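Local coordinates for sorbitol dehydrogenase (Gluconobacter oxydans, PDB 5ITG), which probably oxidises D-sorbitol to L-sorbose with NADP as hydride acceptor, as an enzyme of the mannitol dehydrogenase family, at residues A[29-34]-A[58-63]; A[125-130]-A[184-189]. All blocks are in the same frame, centred on the assembly; numbering follows the deposited sequence.

Contact 1 of 2, residues A[29-34]-A[58-63]; sequences VHFGVG and VGVGLT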
loop_
_atom_site.group_PDB
_atom_site.type_symbol
_atom_site.label_atom_id
_atom_site.label_comp_id
_atom_site.label_asym_id
_atom_site.label_seq_id
_atom_site.Cartn_x
_atom_site.Cartn_y
_atom_site.Cartn_z
ATOM N N VAL A 29 17.416 9.408 2.634
ATOM C CA VAL A 29 16.645 10.405 3.365
ATOM C C VAL A 29 15.201 10.029 3.064
ATOM O O VAL A 29 14.832 9.866 1.898
ATOM C CB VAL A 29 16.911 11.837 2.871
ATOM C CG1 VAL A 29 15.818 12.776 3.387
ATOM C CG2 VAL A 29 18.266 12.306 3.364
ATOM N N HIS A 30 14.389 9.874 4.105
ATOM C CA HIS A 30 12.989 9.496 3.919
ATOM C C HIS A 30 12.004 10.553 4.392
ATOM O O HIS A 30 12.074 11.007 5.532
ATOM C CB HIS A 30 12.681 8.199 4.668
ATOM C CG HIS A 30 11.277 7.721 4.480
ATOM N ND1 HIS A 30 10.869 7.043 3.351
ATOM C CD2 HIS A 30 10.174 7.871 5.249
ATOM C CE1 HIS A 30 9.573 6.800 3.433
ATOM N NE2 HIS A 30 9.127 7.293 4.573
ATOM N N PHE A 31 11.073 10.917 3.515
ATOM C CA PHE A 31 10.040 11.898 3.830
ATOM C C PHE A 31 8.754 11.181 4.242
ATOM O O PHE A 31 8.244 10.343 3.506
ATOM C CB PHE A 31 9.757 12.779 2.610
ATOM C CG PHE A 31 10.752 13.895 2.417
ATOM C CD1 PHE A 31 10.650 15.067 3.161
ATOM C CD2 PHE A 31 11.788 13.774 1.495
ATOM C CE1 PHE A 31 11.566 16.109 2.991
ATOM C CE2 PHE A 31 12.712 14.812 1.316
ATOM C CZ PHE A 31 12.598 15.982 2.069
ATOM N N GLY A 32 8.231 11.524 5.416
ATOM C CA GLY A 32 7.012 10.900 5.896
ATOM C C GLY A 32 7.301 9.629 6.674
ATOM O O GLY A 32 7.149 8.523 6.151
ATOM N N VAL A 33 7.717 9.786 7.931
ATOM C CA VAL A 33 8.043 8.643 8.774
ATOM C C VAL A 33 6.804 8.060 9.450
ATOM O O VAL A 33 6.550 8.305 10.632
ATOM C CB VAL A 33 9.085 9.031 9.847
ATOM C CG1 VAL A 33 9.424 7.833 10.728
ATOM C CG2 VAL A 33 10.337 9.536 9.169
ATOM N N GLY A 34 6.039 7.290 8.682
ATOM C CA GLY A 34 4.836 6.668 9.202
ATOM C C GLY A 34 5.065 5.197 9.487
ATOM O O GLY A 34 6.154 4.665 9.243
ATOM N N VAL A 58 17.790 8.719 7.234
ATOM C CA VAL A 58 17.557 9.967 7.952
ATOM C C VAL A 58 16.098 10.304 7.662
ATOM O O VAL A 58 15.745 10.576 6.518
ATOM C CB VAL A 58 18.438 11.121 7.419
ATOM C CG1 VAL A 58 18.107 12.402 8.164
ATOM C CG2 VAL A 58 19.911 10.777 7.577
ATOM N N GLY A 59 15.254 10.276 8.686
ATOM C CA GLY A 59 13.845 10.566 8.476
ATOM C C GLY A 59 13.484 12.034 8.583
ATOM O O GLY A 59 14.054 12.765 9.396
ATOM N N VAL A 60 12.530 12.470 7.767
ATOM C CA VAL A 60 12.096 13.860 7.781
ATOM C C VAL A 60 10.578 13.998 7.812
ATOM O O VAL A 60 9.871 13.414 6.989
ATOM C CB VAL A 60 12.615 14.628 6.539
ATOM C CG1 VAL A 60 12.188 16.088 6.615
ATOM C CG2 VAL A 60 14.123 14.522 6.453
ATOM N N GLY A 61 10.084 14.767 8.780
ATOM C CA GLY A 61 8.656 15.007 8.886
ATOM C C GLY A 61 8.395 16.357 8.242
ATOM O O GLY A 61 9.162 17.297 8.456
ATOM N N LEU A 62 7.330 16.466 7.456
ATOM C CA LEU A 62 7.018 17.718 6.769
ATOM C C LEU A 62 6.182 18.717 7.565
ATOM O O LEU A 62 6.215 19.914 7.286
ATOM C CB LEU A 62 6.311 17.418 5.449
ATOM C CG LEU A 62 7.172 16.721 4.396
ATOM C CD1 LEU A 62 6.274 16.125 3.323
ATOM C CD2 LEU A 62 8.162 17.714 3.805
ATOM N N THR A 63 5.428 18.229 8.545
ATOM C CA THR A 63 4.587 19.100 9.360
ATOM C C THR A 63 5.262 19.487 10.676
ATOM O O THR A 63 5.975 18.690 11.280
ATOM C CB THR A 63 3.232 18.424 9.672
ATOM O OG1 THR A 63 3.459 17.181 10.345
ATOM C CG2 THR A 63 2.467 18.159 8.387
#
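Residues 29-31 and 58-61 run as parallel neighbouring strands, their axes 4.6 Å apart at 25°, with Val29 beside Val58, His30 beside Gly59 and Phe31 beside Val60. Three backbone hydrogen bonds join them: His30 N to Val58 O, Val60 N to His30 O (2.7 Å) and Gly32 N to Val60 O, the last nearly straight at 170°. On the face that carries Val29 and Phe31, Val60 splits its methyls between these two partners. Its CG1, anti to the backbone N (chi1 -178°), lies 3.7 Å from Phe31 CE1, while CG2 packs 3.9 Å from Val29 CG1. The CD1-CE1 side of the Phe31 ring also takes Leu62, whose CD2 approaches CD1 of that ring to 3.7 Å, the two side chains crossing at about a right angle. Helix 111-119 covers Val29 and Val60, and helix 164-177 covers Phe31 and Leu62. These are adjacent parallel strands of a Rossmann domain, and the glycine-bearing turn 32-34, with Gly34 as N-cap of helix 35-39, lies where such folds usually receive the dinucleotide pyrophosphate. On the other face, Val33 CG2 rests 3.7 Å from Gly59 CA; a CB on Gly59 would collide with this methyl. His30, on this face too, gives a weak NE2 bond to Gly32 O, bonds Ser127 through ND1 and stacks on Phe37.

Contact 2 of 2, residues A[125-130]-A[184-189]; sequences IVSMTI and TVMSCD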
loop_
_atom_site.group_PDB
_atom_site.type_symbol
_atom_site.label_atom_id
_atom_site.label_comp_id
_atom_site.label_asym_id
_atom_site.label_seq_id
_atom_site.Cartn_x
_atom_site.Cartn_y
_atom_site.Cartn_z
ATOM N N ILE A 125 19.726 8.021 -2.240
ATOM C CA ILE A 125 18.315 7.723 -2.438
ATOM C C ILE A 125 17.455 8.592 -1.539
ATOM O O ILE A 125 17.754 8.776 -0.363
ATOM C CB ILE A 125 17.975 6.253 -2.103
ATOM C CG1 ILE A 125 18.636 5.312 -3.117
ATOM C CG2 ILE A 125 16.454 6.058 -2.118
ATOM C CD1 ILE A 125 18.512 3.845 -2.739
ATOM N N VAL A 126 16.385 9.123 -2.106
ATOM C CA VAL A 126 15.435 9.924 -1.354
ATOM C C VAL A 126 14.096 9.198 -1.481
ATOM O O VAL A 126 13.484 9.198 -2.546
ATOM C CB VAL A 126 15.315 11.352 -1.935
ATOM C CG1 VAL A 126 14.236 12.122 -1.190
ATOM C CG2 VAL A 126 16.654 12.071 -1.819
ATOM N N SER A 127 13.653 8.557 -0.407
ATOM C CA SER A 127 12.393 7.819 -0.444
ATOM C C SER A 127 11.274 8.591 0.231
ATOM O O SER A 127 11.518 9.616 0.872
ATOM C CB SER A 127 12.567 6.435 0.202
ATOM O OG SER A 127 13.025 6.520 1.541
HETATM N N MSE A 128 10.041 8.114 0.081
HETATM C CA MSE A 128 8.911 8.806 0.680
HETATM C C MSE A 128 7.621 7.987 0.754
HETATM O O MSE A 128 7.370 7.108 -0.068
HETATM C CB MSE A 128 8.634 10.086 -0.114
HETATM C CG MSE A 128 8.232 9.805 -1.558
HETATM SE SE MSE A 128 8.431 11.315 -2.752
HETATM C CE MSE A 128 10.355 11.522 -2.580
ATOM N N THR A 129 6.821 8.285 1.773
ATOM C CA THR A 129 5.510 7.685 1.972
ATOM C C THR A 129 4.732 8.897 2.467
ATOM O O THR A 129 4.763 9.227 3.655
ATOM C CB THR A 129 5.491 6.538 3.043
ATOM O OG1 THR A 129 6.215 6.932 4.213
ATOM C CG2 THR A 129 6.098 5.243 2.469
ATOM N N ILE A 130 4.061 9.575 1.539
ATOM C CA ILE A 130 3.308 10.786 1.862
ATOM C C ILE A 130 1.843 10.698 1.451
ATOM O O ILE A 130 1.143 11.714 1.450
ATOM C CB ILE A 130 3.922 12.007 1.144
ATOM C CG1 ILE A 130 3.948 11.742 -0.365
ATOM C CG2 ILE A 130 5.329 12.272 1.655
ATOM C CD1 ILE A 130 4.545 12.863 -1.191
ATOM N N THR A 184 18.335 9.009 -6.467
ATOM C CA THR A 184 17.154 8.280 -6.900
ATOM C C THR A 184 15.938 8.717 -6.083
ATOM O O THR A 184 16.020 8.831 -4.860
ATOM C CB THR A 184 17.342 6.762 -6.692
ATOM O OG1 THR A 184 18.398 6.286 -7.533
ATOM C CG2 THR A 184 16.048 6.011 -7.006
ATOM N N VAL A 185 14.822 8.973 -6.753
ATOM C CA VAL A 185 13.594 9.343 -6.052
ATOM C C VAL A 185 12.792 8.043 -5.979
ATOM O O VAL A 185 12.307 7.545 -6.995
ATOM C CB VAL A 185 12.784 10.405 -6.818
ATOM C CG1 VAL A 185 11.482 10.668 -6.104
ATOM C CG2 VAL A 185 13.590 11.692 -6.939
HETATM N N MSE A 186 12.660 7.502 -4.774
HETATM C CA MSE A 186 11.978 6.231 -4.566
HETATM C C MSE A 186 10.680 6.307 -3.763
HETATM O O MSE A 186 10.691 6.357 -2.535
HETATM C CB MSE A 186 12.949 5.260 -3.892
HETATM C CG MSE A 186 12.445 3.831 -3.706
HETATM SE SE MSE A 186 13.897 2.696 -3.058
HETATM C CE MSE A 186 13.830 3.154 -1.191
ATOM N N SER A 187 9.558 6.313 -4.468
ATOM C CA SER A 187 8.266 6.349 -3.804
ATOM C C SER A 187 7.944 4.967 -3.229
ATOM O O SER A 187 8.141 3.947 -3.896
ATOM C CB SER A 187 7.176 6.746 -4.795
ATOM O OG SER A 187 5.894 6.624 -4.211
ATOM N N CYS A 188 7.487 4.931 -1.983
ATOM C CA CYS A 188 7.094 3.669 -1.371
ATOM C C CYS A 188 5.623 3.728 -0.973
ATOM O O CYS A 188 5.164 2.983 -0.101
ATOM C CB CYS A 188 7.974 3.342 -0.167
ATOM S SG CYS A 188 9.619 2.752 -0.659
ATOM N N ASP A 189 4.892 4.632 -1.619
ATOM C CA ASP A 189 3.456 4.764 -1.393
ATOM C C ASP A 189 2.773 3.697 -2.243
ATOM O O ASP A 189 3.261 3.354 -3.322
ATOM C CB ASP A 189 2.969 6.145 -1.821
ATOM C CG ASP A 189 3.160 7.191 -0.736
ATOM O OD1 ASP A 189 2.536 7.045 0.329
ATOM O OD2 ASP A 189 3.928 8.153 -0.947
#
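Thr184 accepts the Val126 N-H at its O, 2.8 Å from Val126 N and almost straight at 175°, while its CB lies alongside Ile125 CG1. Val185, on the opposite face of the sheet, sets its CG1 3.8 Å from the CE of selenomethionine Met128, whose chain bends at chi3 to reach it. Met186, also selenomethionine, gives its N-H to Val126 O and accepts the Met128 N-H at its own O; its side chain, bent at chi3, turns CE toward strand 125-128, 3.8 Å from Ser127 CB. Ser187 holds Tyr135 OH through OG. Cys188 N bonds Met128 O (2.9 Å), but its own buried O has no polar partner in the model and faces Thr129 CG2 at 3.5 Å. Asp189 closes the segment: CG anti to the carbonyl carbon (chi1 -84°) swings the carboxylate across to residues 129-130, where OD2 accepts the Ile130 N-H through its syn lone pair, 2.9 Å from Ile130 N. OD1 takes the Thr131 N-H, and Tyr135 OH adds a second bond to OD2. An alanine here would probably leave the Ile130 and Thr131 N-H groups without their acceptor and the turn after strand 125-128 less firmly fixed. Strand 26-31 flanks 125-128 on the side away from 184-187; Phe202 of helix 194-209 packs on Met128 and Val185, and Glu41 of helix 41-46 touches Met186 and Cys188.

In the fold
Contacts 1 and 2 are two seams of one mixed sheet, separated by a third; the four strands concerned are parallel, in the order 56-61, 26-31, 125-128, 184-187, and the contact centres lie about 10 Å apart. The seam between them, strand 26-31 against 125-128, includes a backbone bond from Ser127 N to Val29 O at 2.9 Å. The His30 ring also ties the contacts: NE2 is hydrogen-bonded to Thr129 OG1 as well, and CE1 packs 3.5 Å from Met128 CA. Ser127 OG is also bonded to Glu41. Both pairs end in loops at the carboxyl edge of the sheet, where Rossmann folds usually bind their nucleotide, consistent with a shared border of the cofactor cleft in this substrate-free structure.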